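Local coordinates for protein family 88 glycosyl hydrolase (PDB 5NOA) that belongs to a family of glycoside hydrolases that release unsaturated uronic acids, and probably takes part in breakdown of arabinogalactan glycans by a gut bacterium, at residues D96-W101 against M144-S149. Residues are numbered along the deposited sequence; the frame is centred on the assembly and turned at random.
Sequences DHKANW and MEYQMS
Tyr146 reaches out from its helix and brings its ring up against two neighbouring side chains of the 96-101 segment, the aliphatic chain of Lys98 and the indole of Trp101. Lys98 lays its CD over one face of the phenol ring, 3.9 Å from the ring centroid and 18° off the normal, a clear CH-pi contact. CD comes down toward the CD1 side of the ring, with Lys98 CD and Tyr146 CD1 3.7 Å apart, as the two side chains run past each other in opposite directions. Trp101 offers the CE3-CZ3 side of its six-membered ring, where CZ3 lies 3.7 Å from Tyr146 CD2. The ring planes stand at 88°, and the two side chains meet obliquely. No hydrogen bond crosses the contact.

The ring reaches the loop because the first torsion, chi1 174°, swings CG to the side opposite the backbone N. With an alanine here, the Lys98 methylenes and the indole would probably lose the ring they both rest on, opening a gap between loop and helix. Within the loop, a 3-10 segment at 98-100 brings Lys98 and Trp101 together: Lys98 CG rests over one face of the indole, and Trp101 NE1 is bonded to Ser95 O. On the helix, Tyr146 O accepts both Ser149 N and Ser149 OG, the latter at 2.7 Å from Tyr146 O.

This peripheral contact joins the loop between helices 75-87 and 120-130 to helix 135-149, whose Met144 and Met148 pack against helix 160-176, with Met148 also touching helix 180-196, consistent with the (alpha/alpha)6 barrel of family 88 enzymes.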
ATOM      1  N   ASP A  96     -10.081  19.129  16.564  1.00 13.60           N
ATOM      2  CA  ASP A  96     -10.914  18.559  17.638  1.00 15.17           C
ATOM      3  C   ASP A  96     -12.419  18.888  17.499  1.00 14.57           C
ATOM      4  O   ASP A  96     -13.231  18.553  18.401  1.00 20.71           O
ATOM      5  CB  ASP A  96     -10.374  18.979  19.003  1.00 17.77           C
ATOM      6  CG  ASP A  96      -9.076  18.252  19.361  1.00 21.95           C
ATOM      7  OD1 ASP A  96      -8.872  17.112  18.937  1.00 21.63           O
ATOM      8  OD2 ASP A  96      -8.242  18.823  20.091  1.00 31.13           O
ATOM      9  N   HIS A  97     -12.793  19.492  16.378  1.00 12.50           N
ATOM     10  CA  HIS A  97     -14.168  19.944  16.171  1.00 13.42           C
ATOM     11  C   HIS A  97     -14.861  18.891  15.285  1.00 12.88           C
ATOM     12  O   HIS A  97     -14.912  18.976  14.051  1.00 13.67           O
ATOM     13  CB  HIS A  97     -14.149  21.294  15.433  1.00 14.78           C
ATOM     14  CG  HIS A  97     -15.490  21.997  15.357  1.00 17.41           C
ATOM     15  ND1 HIS A  97     -16.571  21.795  16.184  1.00 26.95           N
ATOM     16  CD2 HIS A  97     -15.878  22.926  14.456  1.00 24.04           C
ATOM     17  CE1 HIS A  97     -17.544  22.612  15.826  1.00 22.93           C
ATOM     18  NE2 HIS A  97     -17.168  23.274  14.752  1.00 27.47           N
ATOM     19  N   LYS A  98     -15.407  17.881  15.957  1.00 12.67           N
ATOM     20  CA  LYS A  98     -15.978  16.724  15.275  1.00 14.51           C
ATOM     21  C   LYS A  98     -17.043  17.106  14.281  1.00 14.82           C
ATOM     22  O   LYS A  98     -17.148  16.452  13.247  1.00 16.59           O
ATOM     23  CB  LYS A  98     -16.519  15.702  16.261  1.00 16.08           C
ATOM     24  CG  LYS A  98     -15.411  14.995  17.031  1.00 17.84           C
ATOM     25  CD  LYS A  98     -15.968  13.812  17.782  1.00 24.74           C
ATOM     26  CE  LYS A  98     -14.915  13.148  18.637  1.00 25.80           C
ATOM     27  NZ  LYS A  98     -14.917  13.809  19.961  1.00 31.82           N
ATOM     28  N   ALA A  99     -17.816  18.164  14.547  1.00 16.92           N
ATOM     29  CA  ALA A  99     -18.852  18.591  13.571  1.00 17.00           C
ATOM     30  C   ALA A  99     -18.249  19.028  12.223  1.00 17.33           C
ATOM     31  O   ALA A  99     -18.946  19.052  11.217  1.00 20.28           O
ATOM     32  CB  ALA A  99     -19.715  19.701  14.150  1.00 18.99           C
ATOM     33  N   ASN A 100     -17.011  19.476  12.210  1.00 15.64           N
ATOM     34  CA  ASN A 100     -16.318  19.885  10.988  1.00 17.31           C
ATOM     35  C   ASN A 100     -15.558  18.737  10.369  1.00 12.90           C
ATOM     36  O   ASN A 100     -14.984  18.962   9.308  1.00 12.83           O
ATOM     37  CB  ASN A 100     -15.365  21.074  11.257  1.00 20.08           C
ATOM     38  CG  ASN A 100     -16.059  22.429  11.151  1.00 24.67           C
ATOM     39  OD1 ASN A 100     -17.282  22.538  11.247  1.00 32.89           O
ATOM     40  ND2 ASN A 100     -15.274  23.466  10.983  1.00 29.10           N
ATOM     41  N   TRP A 101     -15.533  17.534  10.979  1.00 10.88           N
ATOM     42  CA  TRP A 101     -14.741  16.452  10.406  1.00 10.51           C
ATOM     43  C   TRP A 101     -15.304  15.968   9.095  1.00 10.23           C
ATOM     44  O   TRP A 101     -16.490  15.752   8.958  1.00 11.38           O
ATOM     45  CB  TRP A 101     -14.578  15.233  11.341  1.00  9.65           C
ATOM     46  CG  TRP A 101     -13.734  15.500  12.587  1.00  9.06           C
ATOM     47  CD1 TRP A 101     -13.092  16.669  12.913  1.00  8.81           C
ATOM     48  CD2 TRP A 101     -13.372  14.552  13.570  1.00  9.45           C
ATOM     49  NE1 TRP A 101     -12.414  16.507  14.089  1.00 10.33           N
ATOM     50  CE2 TRP A 101     -12.545  15.210  14.493  1.00  9.83           C
ATOM     51  CE3 TRP A 101     -13.667  13.188  13.779  1.00 10.14           C
ATOM     52  CZ2 TRP A 101     -11.991  14.556  15.601  1.00 10.65           C
ATOM     53  CZ3 TRP A 101     -13.124  12.549  14.876  1.00 11.25           C
ATOM     54  CH2 TRP A 101     -12.317  13.231  15.789  1.00 11.15           C
ATOM     55  N   MET A 144     -10.810   6.540  15.059  1.00  8.10           N
ATOM     56  CA  MET A 144     -11.470   5.383  14.452  1.00  8.37           C
ATOM     57  C   MET A 144     -12.718   4.945  15.213  1.00  7.87           C
ATOM     58  O   MET A 144     -13.701   4.539  14.614  1.00  8.72           O
ATOM     59  CB  MET A 144     -10.500   4.202  14.302  1.00  9.67           C
ATOM     60  CG  MET A 144      -9.262   4.466  13.448  1.00 10.34           C
ATOM     61  SD  MET A 144      -9.528   5.402  11.910  1.00  9.78           S
ATOM     62  CE  MET A 144     -10.620   4.314  11.000  1.00 11.67           C
ATOM     63  N   GLU A 145     -12.680   5.059  16.537  1.00  8.19           N
ATOM     64  CA  GLU A 145     -13.838   4.714  17.349  1.00  9.20           C
ATOM     65  C   GLU A 145     -14.996   5.695  17.129  1.00  8.75           C
ATOM     66  O   GLU A 145     -16.147   5.266  17.077  1.00 10.96           O
ATOM     67  CB  GLU A 145     -13.440   4.483  18.798  1.00 10.37           C
ATOM     68  CG  GLU A 145     -12.533   3.246  18.886  1.00 11.74           C
ATOM     69  CD  GLU A 145     -11.675   3.078  20.133  1.00 12.46           C
ATOM     70  OE1 GLU A 145     -11.940   3.752  21.164  1.00 14.58           O
ATOM     71  OE2 GLU A 145     -10.709   2.247  20.086  1.00 12.65           O
ATOM     72  N   TYR A 146     -14.713   6.993  16.944  1.00  8.73           N
ATOM     73  CA  TYR A 146     -15.769   7.904  16.543  1.00  7.78           C
ATOM     74  C   TYR A 146     -16.308   7.515  15.161  1.00  8.50           C
ATOM     75  O   TYR A 146     -17.516   7.397  14.944  1.00  9.35           O
ATOM     76  CB  TYR A 146     -15.284   9.357  16.513  1.00  9.31           C
ATOM     77  CG  TYR A 146     -16.361  10.258  15.949  1.00 10.33           C
ATOM     78  CD1 TYR A 146     -17.489  10.581  16.712  1.00 12.15           C
ATOM     79  CD2 TYR A 146     -16.292  10.738  14.647  1.00 10.63           C
ATOM     80  CE1 TYR A 146     -18.507  11.343  16.167  1.00 13.82           C
ATOM     81  CE2 TYR A 146     -17.291  11.524  14.119  1.00 11.86           C
ATOM     82  CZ  TYR A 146     -18.399  11.826  14.868  1.00 13.00           C
ATOM     83  OH  TYR A 146     -19.404  12.603  14.342  1.00 15.65           O
ATOM     84  N   GLN A 147     -15.422   7.292  14.202  1.00  8.53           N
ATOM     85  CA  GLN A 147     -15.858   6.899  12.870  1.00  8.09           C
ATOM     86  C   GLN A 147     -16.773   5.685  12.913  1.00  8.36           C
ATOM     87  O   GLN A 147     -17.831   5.664  12.285  1.00  8.46           O
ATOM     88  CB  GLN A 147     -14.658   6.635  11.988  1.00  7.83           C
ATOM     89  CG  GLN A 147     -14.976   6.320  10.549  1.00  8.03           C
ATOM     90  CD  GLN A 147     -13.736   6.302   9.702  1.00  8.31           C
ATOM     91  OE1 GLN A 147     -12.856   7.140   9.867  1.00 10.21           O
ATOM     92  NE2 GLN A 147     -13.690   5.371   8.763  1.00  8.65           N
ATOM     93  N   MET A 148     -16.381   4.665  13.670  1.00  8.43           N
ATOM     94  CA  MET A 148     -17.171   3.438  13.730  1.00  8.55           C
ATOM     95  C   MET A 148     -18.540   3.637  14.396  1.00 10.00           C
ATOM     96  O   MET A 148     -19.457   2.869  14.149  1.00 11.76           O
ATOM     97  CB  MET A 148     -16.403   2.317  14.431  1.00 10.62           C
ATOM     98  CG  MET A 148     -15.184   1.871  13.648  1.00 10.40           C
ATOM     99  SD  MET A 148     -14.368   0.435  14.370  1.00 11.67           S
ATOM    100  CE  MET A 148     -13.783   1.048  15.941  1.00 12.29           C
ATOM    101  N   SER A 149     -18.671   4.681  15.206  1.00  9.37           N
ATOM    102  CA  SER A 149     -19.937   5.009  15.851  1.00 10.35           C
ATOM    103  C   SER A 149     -20.912   5.671  14.934  1.00 10.03           C
ATOM    104  O   SER A 149     -22.109   5.719  15.215  1.00 11.98           O
ATOM    105  CB  SER A 149     -19.713   5.914  17.075  1.00 11.68           C
ATOM    106  OG  SER A 149     -19.496   7.276  16.776  1.00 11.18           O
TER